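Iron-binding protein (Staphylococcus epidermidis, PDB 4M7O) probably binds iron or an iron complex as the extracytoplasmic solute-binding component of an uptake system. Local coordinates at residues Thr33-Leu36 against Tyr37-Ile41; Asp53-Lys56 against Asp57-Lys60; Glu207-Lys211 against Arg212-Ile216. All coordinates share one frame; numbering follows the deposited sequence.

Interaction 1. Residues Thr33-Leu36 against Tyr37-Ile41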
# COMPACT_ATOMS: atom_id res chain seq x y z
N THR A 33 9.19 -7.60 -3.78
CA THR A 33 9.31 -8.68 -4.75
C THR A 33 8.84 -8.23 -6.12
O THR A 33 9.48 -8.53 -7.13
CB THR A 33 8.50 -9.90 -4.33
OG1 THR A 33 8.96 -10.35 -3.04
CG2 THR A 33 8.66 -11.04 -5.35
N GLU A 34 7.74 -7.47 -6.17
CA GLU A 34 7.21 -7.01 -7.45
C GLU A 34 8.20 -6.11 -8.16
O GLU A 34 8.38 -6.20 -9.37
CB GLU A 34 5.87 -6.29 -7.25
CG GLU A 34 4.74 -7.22 -6.82
CD GLU A 34 3.37 -6.56 -6.92
OE1 GLU A 34 3.14 -5.78 -7.88
OE2 GLU A 34 2.52 -6.82 -6.04
N ILE A 35 8.85 -5.23 -7.39
CA ILE A 35 9.79 -4.27 -7.94
C ILE A 35 11.04 -4.99 -8.47
O ILE A 35 11.54 -4.65 -9.55
CB ILE A 35 10.22 -3.25 -6.86
CG1 ILE A 35 9.03 -2.38 -6.44
CG2 ILE A 35 11.38 -2.39 -7.37
CD1 ILE A 35 9.30 -1.54 -5.20
N LEU A 36 11.55 -5.95 -7.71
CA LEU A 36 12.71 -6.74 -8.13
C LEU A 36 12.47 -7.42 -9.46
O LEU A 36 13.34 -7.44 -10.33
CB LEU A 36 13.07 -7.79 -7.06
CG LEU A 36 13.76 -7.22 -5.83
CD1 LEU A 36 13.87 -8.29 -4.72
CD2 LEU A 36 15.14 -6.70 -6.23
N TYR A 37 11.28 -8.00 -9.63
CA TYR A 37 10.93 -8.67 -10.88
C TYR A 37 10.87 -7.65 -12.01
O TYR A 37 11.35 -7.92 -13.10
CB TYR A 37 9.59 -9.41 -10.76
CG TYR A 37 9.72 -10.89 -10.46
CD1 TYR A 37 9.88 -11.35 -9.17
CD2 TYR A 37 9.67 -11.82 -11.49
CE1 TYR A 37 9.97 -12.69 -8.91
CE2 TYR A 37 9.78 -13.17 -11.23
CZ TYR A 37 9.93 -13.60 -9.93
OH TYR A 37 10.05 -14.93 -9.66
N ARG A 38 10.32 -6.46 -11.74
CA ARG A 38 10.20 -5.44 -12.80
C ARG A 38 11.56 -4.85 -13.17
O ARG A 38 11.73 -4.25 -14.22
CB ARG A 38 9.19 -4.34 -12.42
CG ARG A 38 7.72 -4.80 -12.40
CD ARG A 38 7.22 -5.22 -13.80
NE ARG A 38 7.37 -4.14 -14.77
CZ ARG A 38 6.55 -3.09 -14.88
NH1 ARG A 38 5.51 -2.96 -14.07
NH2 ARG A 38 6.77 -2.17 -15.80
N LEU A 39 12.55 -5.04 -12.30
CA LEU A 39 13.91 -4.59 -12.57
C LEU A 39 14.69 -5.63 -13.37
O LEU A 39 15.82 -5.37 -13.80
CB LEU A 39 14.66 -4.26 -11.28
CG LEU A 39 14.11 -3.05 -10.50
CD1 LEU A 39 15.02 -2.69 -9.32
CD2 LEU A 39 13.94 -1.86 -11.42
N GLY A 40 14.08 -6.80 -13.59
CA GLY A 40 14.68 -7.83 -14.42
C GLY A 40 15.52 -8.82 -13.61
O GLY A 40 16.23 -9.65 -14.18
N ILE A 41 15.44 -8.75 -12.29
CA ILE A 41 16.26 -9.62 -11.47
C ILE A 41 15.47 -10.61 -10.62
O ILE A 41 15.93 -11.05 -9.57
CB ILE A 41 17.30 -8.82 -10.61
CG1 ILE A 41 16.60 -7.80 -9.71
CG2 ILE A 41 18.31 -8.12 -11.50
CD1 ILE A 41 17.58 -6.97 -8.88
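L36 and I41 meet across the C-terminal end of helix 30-38, the crossover helix of a beta-alpha-beta unit with strands 25-27 and 45-49, where the chain leaves the helix through a Schellman motif. The carbonyl of L36 takes the amide of I41, L36 O to I41 N 3.2 Å at an N-H...O angle of 155°, while G40, at positive phi (92°), hands its N-H to Y37 O. This turn carries I41 back beside the last helical turn, and its CD1 reaches L36 CD2 at 3.6 Å. I41 gets there with CG1 between its own N and carbonyl carbon (chi1 57°), which also sets CG1 3.3 Å from L36 O.

One turn back, T33 and Y37 run side by side. The methyl of T33 lies opposite its backbone N and approaches the ring, CG2 to Y37 CD1 4.0 Å, while the ring edge faces T33 O, which already accepts Y37 N. T33 OG1 turns to D52 and S27, and Y37 OH binds K62. The E34 carboxylate is salt-bridged to R259 and R263, and R38, bent at chi2 and chi3, forms a salt bridge from NH2 to E142.

I35 and L39 lie side by side too, both on helix 116-129, L39 also on 133-152. At the helix end L39 CG sits 3.2 Å from I35 O, the same oxygen that receives a weak bond from L39 N.

Interaction 2. Residues Asp53-Lys56 against Asp57-Lys60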
# COMPACT_ATOMS: atom_id res chain seq x y z
N ASP A 53 2.34 -12.87 -3.73
CA ASP A 53 1.23 -13.30 -4.59
C ASP A 53 1.38 -12.82 -6.03
O ASP A 53 0.49 -13.02 -6.86
CB ASP A 53 -0.10 -12.75 -4.04
CG ASP A 53 -0.02 -11.25 -3.68
OD1 ASP A 53 0.85 -10.52 -4.21
OD2 ASP A 53 -0.84 -10.79 -2.85
N TYR A 54 2.50 -12.17 -6.33
CA TYR A 54 2.70 -11.58 -7.64
C TYR A 54 4.18 -11.51 -7.95
O TYR A 54 4.98 -11.11 -7.10
CB TYR A 54 2.06 -10.17 -7.71
CG TYR A 54 1.85 -9.67 -9.13
CD1 TYR A 54 2.85 -8.99 -9.81
CD2 TYR A 54 0.66 -9.91 -9.79
CE1 TYR A 54 2.64 -8.54 -11.13
CE2 TYR A 54 0.45 -9.48 -11.09
CZ TYR A 54 1.45 -8.79 -11.75
OH TYR A 54 1.22 -8.36 -13.04
N PRO A 55 4.57 -11.88 -9.17
CA PRO A 55 3.66 -12.32 -10.24
C PRO A 55 3.20 -13.76 -10.09
O PRO A 55 3.40 -14.37 -9.04
CB PRO A 55 4.52 -12.17 -11.50
CG PRO A 55 5.94 -12.38 -11.00
CD PRO A 55 5.95 -11.71 -9.64
N LYS A 56 2.58 -14.29 -11.14
CA LYS A 56 2.07 -15.65 -11.13
C LYS A 56 3.21 -16.60 -10.79
O LYS A 56 4.31 -16.47 -11.35
CB LYS A 56 1.53 -16.00 -12.51
CG LYS A 56 1.05 -17.43 -12.67
CD LYS A 56 0.43 -17.63 -14.07
CE LYS A 56 -0.36 -18.90 -14.16
NZ LYS A 56 0.38 -20.05 -13.59
N ASP A 57 2.96 -17.51 -9.86
CA ASP A 57 3.94 -18.55 -9.51
C ASP A 57 5.22 -17.99 -8.91
O ASP A 57 6.26 -18.64 -8.98
CB ASP A 57 4.28 -19.40 -10.74
CG ASP A 57 3.07 -20.10 -11.33
OD1 ASP A 57 2.03 -20.16 -10.64
OD2 ASP A 57 3.16 -20.59 -12.48
N VAL A 58 5.17 -16.79 -8.31
CA VAL A 58 6.39 -16.21 -7.73
C VAL A 58 7.03 -17.11 -6.67
O VAL A 58 8.25 -17.13 -6.51
CB VAL A 58 6.14 -14.80 -7.14
CG1 VAL A 58 5.11 -14.86 -6.01
CG2 VAL A 58 7.44 -14.18 -6.66
N LYS A 59 6.21 -17.87 -5.96
CA LYS A 59 6.69 -18.67 -4.84
C LYS A 59 7.39 -19.97 -5.27
O LYS A 59 8.16 -20.54 -4.50
CB LYS A 59 5.53 -19.02 -3.91
CG LYS A 59 5.05 -17.87 -3.03
CD LYS A 59 3.79 -18.31 -2.29
CE LYS A 59 3.58 -17.55 -1.02
NZ LYS A 59 2.42 -18.14 -0.30
N LYS A 60 7.10 -20.44 -6.48
CA LYS A 60 7.67 -21.70 -6.96
C LYS A 60 9.17 -21.59 -7.22
O LYS A 60 9.65 -20.62 -7.84
CB LYS A 60 6.93 -22.17 -8.22
CG LYS A 60 5.44 -22.39 -7.99
CD LYS A 60 4.72 -22.90 -9.23
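K56 and D57 stand side by side at the corner of a type II beta turn, P55 to V58, and their charged ends form a salt bridge. The K56 side chain can be followed outward. CB lies beside the next amide, 3.4 Å from D57 N. CG, anti to the K56 backbone N (chi1 176°), comes to 3.5 Å from D57 OD1. CD and CE carry the chain on, extended as far as CE. A bend at chi4 (-47°) then swings NZ back over the carboxylate: NZ meets D57 OD2 at 3.0 Å, from above the carboxylate plane, and adds a weak bond to OD1. With K56 and D57 both exposed, the pair is a surface one.

The turn itself is closed by V58 N on P55 O, 3.1 Å, with the donor well out of the carbonyl plane. V58 faces back toward the preceding residues, its CB 4.0 Å from P55 CD, where the two side chains cross at about a right angle; its CG1 lies 3.8 Å from Y54 N. V58 also packs on T33 and Y37 of helix 30-38. Before the cis peptide of P55, D53 is salt-bridged to R259, and the Y54 ring makes a cation-pi contact with R263.

D57 O then accepts K60 N, giving two overlapping beta turns, type II then type I, in the loop that links the parallel strands 45-49 and 63-65.

Interaction 3. Residues Glu207-Lys211 against Arg212-Ile216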
# COMPACT_ATOMS: atom_id res chain seq x y z
N GLU A 207 -19.85 11.69 16.14
CA GLU A 207 -20.41 13.05 16.06
C GLU A 207 -19.61 13.86 15.06
O GLU A 207 -20.17 14.59 14.25
CB GLU A 207 -20.38 13.75 17.42
CG GLU A 207 -21.43 13.29 18.42
N SER A 208 -18.29 13.71 15.13
CA SER A 208 -17.35 14.42 14.28
C SER A 208 -17.53 14.10 12.79
O SER A 208 -17.52 15.00 11.95
CB SER A 208 -15.93 14.09 14.73
OG SER A 208 -15.01 15.06 14.28
N ILE A 209 -17.67 12.82 12.47
CA ILE A 209 -17.92 12.40 11.09
C ILE A 209 -19.26 12.97 10.58
O ILE A 209 -19.33 13.48 9.46
CB ILE A 209 -17.93 10.86 10.96
CG1 ILE A 209 -16.62 10.27 11.49
CG2 ILE A 209 -18.13 10.44 9.51
CD1 ILE A 209 -16.69 8.77 11.77
N ILE A 210 -20.30 12.88 11.40
CA ILE A 210 -21.63 13.37 11.01
C ILE A 210 -21.56 14.86 10.68
O ILE A 210 -22.13 15.30 9.69
CB ILE A 210 -22.68 13.11 12.10
CG1 ILE A 210 -23.06 11.62 12.12
CG2 ILE A 210 -23.93 13.97 11.91
CD1 ILE A 210 -23.72 11.18 13.41
N LYS A 211 -20.85 15.61 11.51
CA LYS A 211 -20.72 17.05 11.30
C LYS A 211 -19.97 17.38 10.01
O LYS A 211 -20.34 18.33 9.31
CB LYS A 211 -20.05 17.71 12.50
CG LYS A 211 -20.15 19.21 12.54
CD LYS A 211 -19.45 19.74 13.77
CE LYS A 211 -19.86 21.16 14.07
NZ LYS A 211 -19.79 21.43 15.54
N ARG A 212 -18.93 16.60 9.69
CA ARG A 212 -18.16 16.82 8.47
C ARG A 212 -18.99 16.50 7.23
O ARG A 212 -18.69 16.99 6.13
CB ARG A 212 -16.90 15.94 8.44
CG ARG A 212 -15.87 16.30 9.49
CD ARG A 212 -15.31 17.69 9.30
NE ARG A 212 -14.47 18.07 10.42
CZ ARG A 212 -13.14 18.00 10.43
NH1 ARG A 212 -12.46 18.37 11.50
NH2 ARG A 212 -12.49 17.57 9.35
N ASN A 213 -20.01 15.68 7.42
CA ASN A 213 -20.96 15.34 6.36
C ASN A 213 -20.33 14.96 5.01
O ASN A 213 -20.56 15.62 4.00
CB ASN A 213 -21.95 16.50 6.17
CG ASN A 213 -23.16 16.11 5.37
OD1 ASN A 213 -23.33 14.94 5.03
ND2 ASN A 213 -24.01 17.08 5.07
N PRO A 214 -19.54 13.87 4.98
CA PRO A 214 -18.90 13.43 3.73
C PRO A 214 -19.91 13.00 2.67
O PRO A 214 -21.04 12.61 3.01
CB PRO A 214 -18.04 12.23 4.16
CG PRO A 214 -18.64 11.77 5.46
CD PRO A 214 -19.19 13.00 6.12
N ASP A 215 -19.52 13.09 1.40
CA ASP A 215 -20.39 12.70 0.30
C ASP A 215 -20.19 11.22 -0.02
O ASP A 215 -21.02 10.59 -0.66
CB ASP A 215 -20.08 13.56 -0.92
CG ASP A 215 -20.15 15.05 -0.61
OD1 ASP A 215 -21.21 15.52 -0.12
OD2 ASP A 215 -19.14 15.75 -0.84
N ILE A 216 -19.06 10.67 0.41
CA ILE A 216 -18.73 9.28 0.11
C ILE A 216 -18.02 8.69 1.33
O ILE A 216 -17.16 9.34 1.92
CB ILE A 216 -17.75 9.21 -1.09
CG1 ILE A 216 -18.29 10.02 -2.28
CG2 ILE A 216 -17.47 7.76 -1.47
CD1 ILE A 216 -17.38 10.02 -3.48
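R212 and S208 hold the last full turn of helix 206-212, and the backbone bonds there come first. R212 N reaches S208 O at 3.1 Å with an N-H...O angle of 153°. N213 N then divides its hydrogen between two carbonyls, I209 O at 3.1 Å and, more weakly, I210 O. N213 has positive phi (47°), so the helical path stops there, and P214, lacking an N-H, has no hydrogen to offer a further carbonyl.

After that break the proline ring comes close to a carbonyl, P214 CD sitting 3.4 Å from I209 O. The apolar contact between the two residues is looser, with P214 CG 4.3 Å from I209 CG2. Both residues also pack on F164 of strand 162-168, so the helix end and the exit loop share one cover.

The polar side chains work mainly outward. With CG anti to its carbonyl carbon (chi1 -66°), R212 lays CG 3.2 Å from S208 O; the chain then bends at chi2 and runs on to its guanidinium group. There NH1 forms a salt bridge with D197 and NH2 a hydrogen bond with S194 O, while N213 OD1 accepts the backbone N-H of N242.

I216 pairs through its backbone with E162 and F164. The arrangement is a helix C-terminus ended by a positive-phi asparagine followed by proline, leading into strand 216-219, which runs parallel to strand 162-168 in the mixed sheet.

In the fold
Interactions 1 and 2 are neighbours, their centres 12 Å apart, and they touch: V58 CG2 lies 3.6 Å from T33 CG2 and 3.7 Å from Y37 CE1, while P55 CG approaches Y37 CD2 at 3.8 Å. The turns at 53-60 therefore pack on helix 30-38, next to the five-stranded parallel sheet. R259 bridges the two through salt bridges to E34 and D53, and K62 through Y37 OH and V58 O. Interaction 3 belongs to the mixed sheet on the opposite side of the chain's centre, about 42 Å between centres from interaction 1 and 41 Å from interaction 2, consistent with the two-lobed architecture of periplasmic binding proteins.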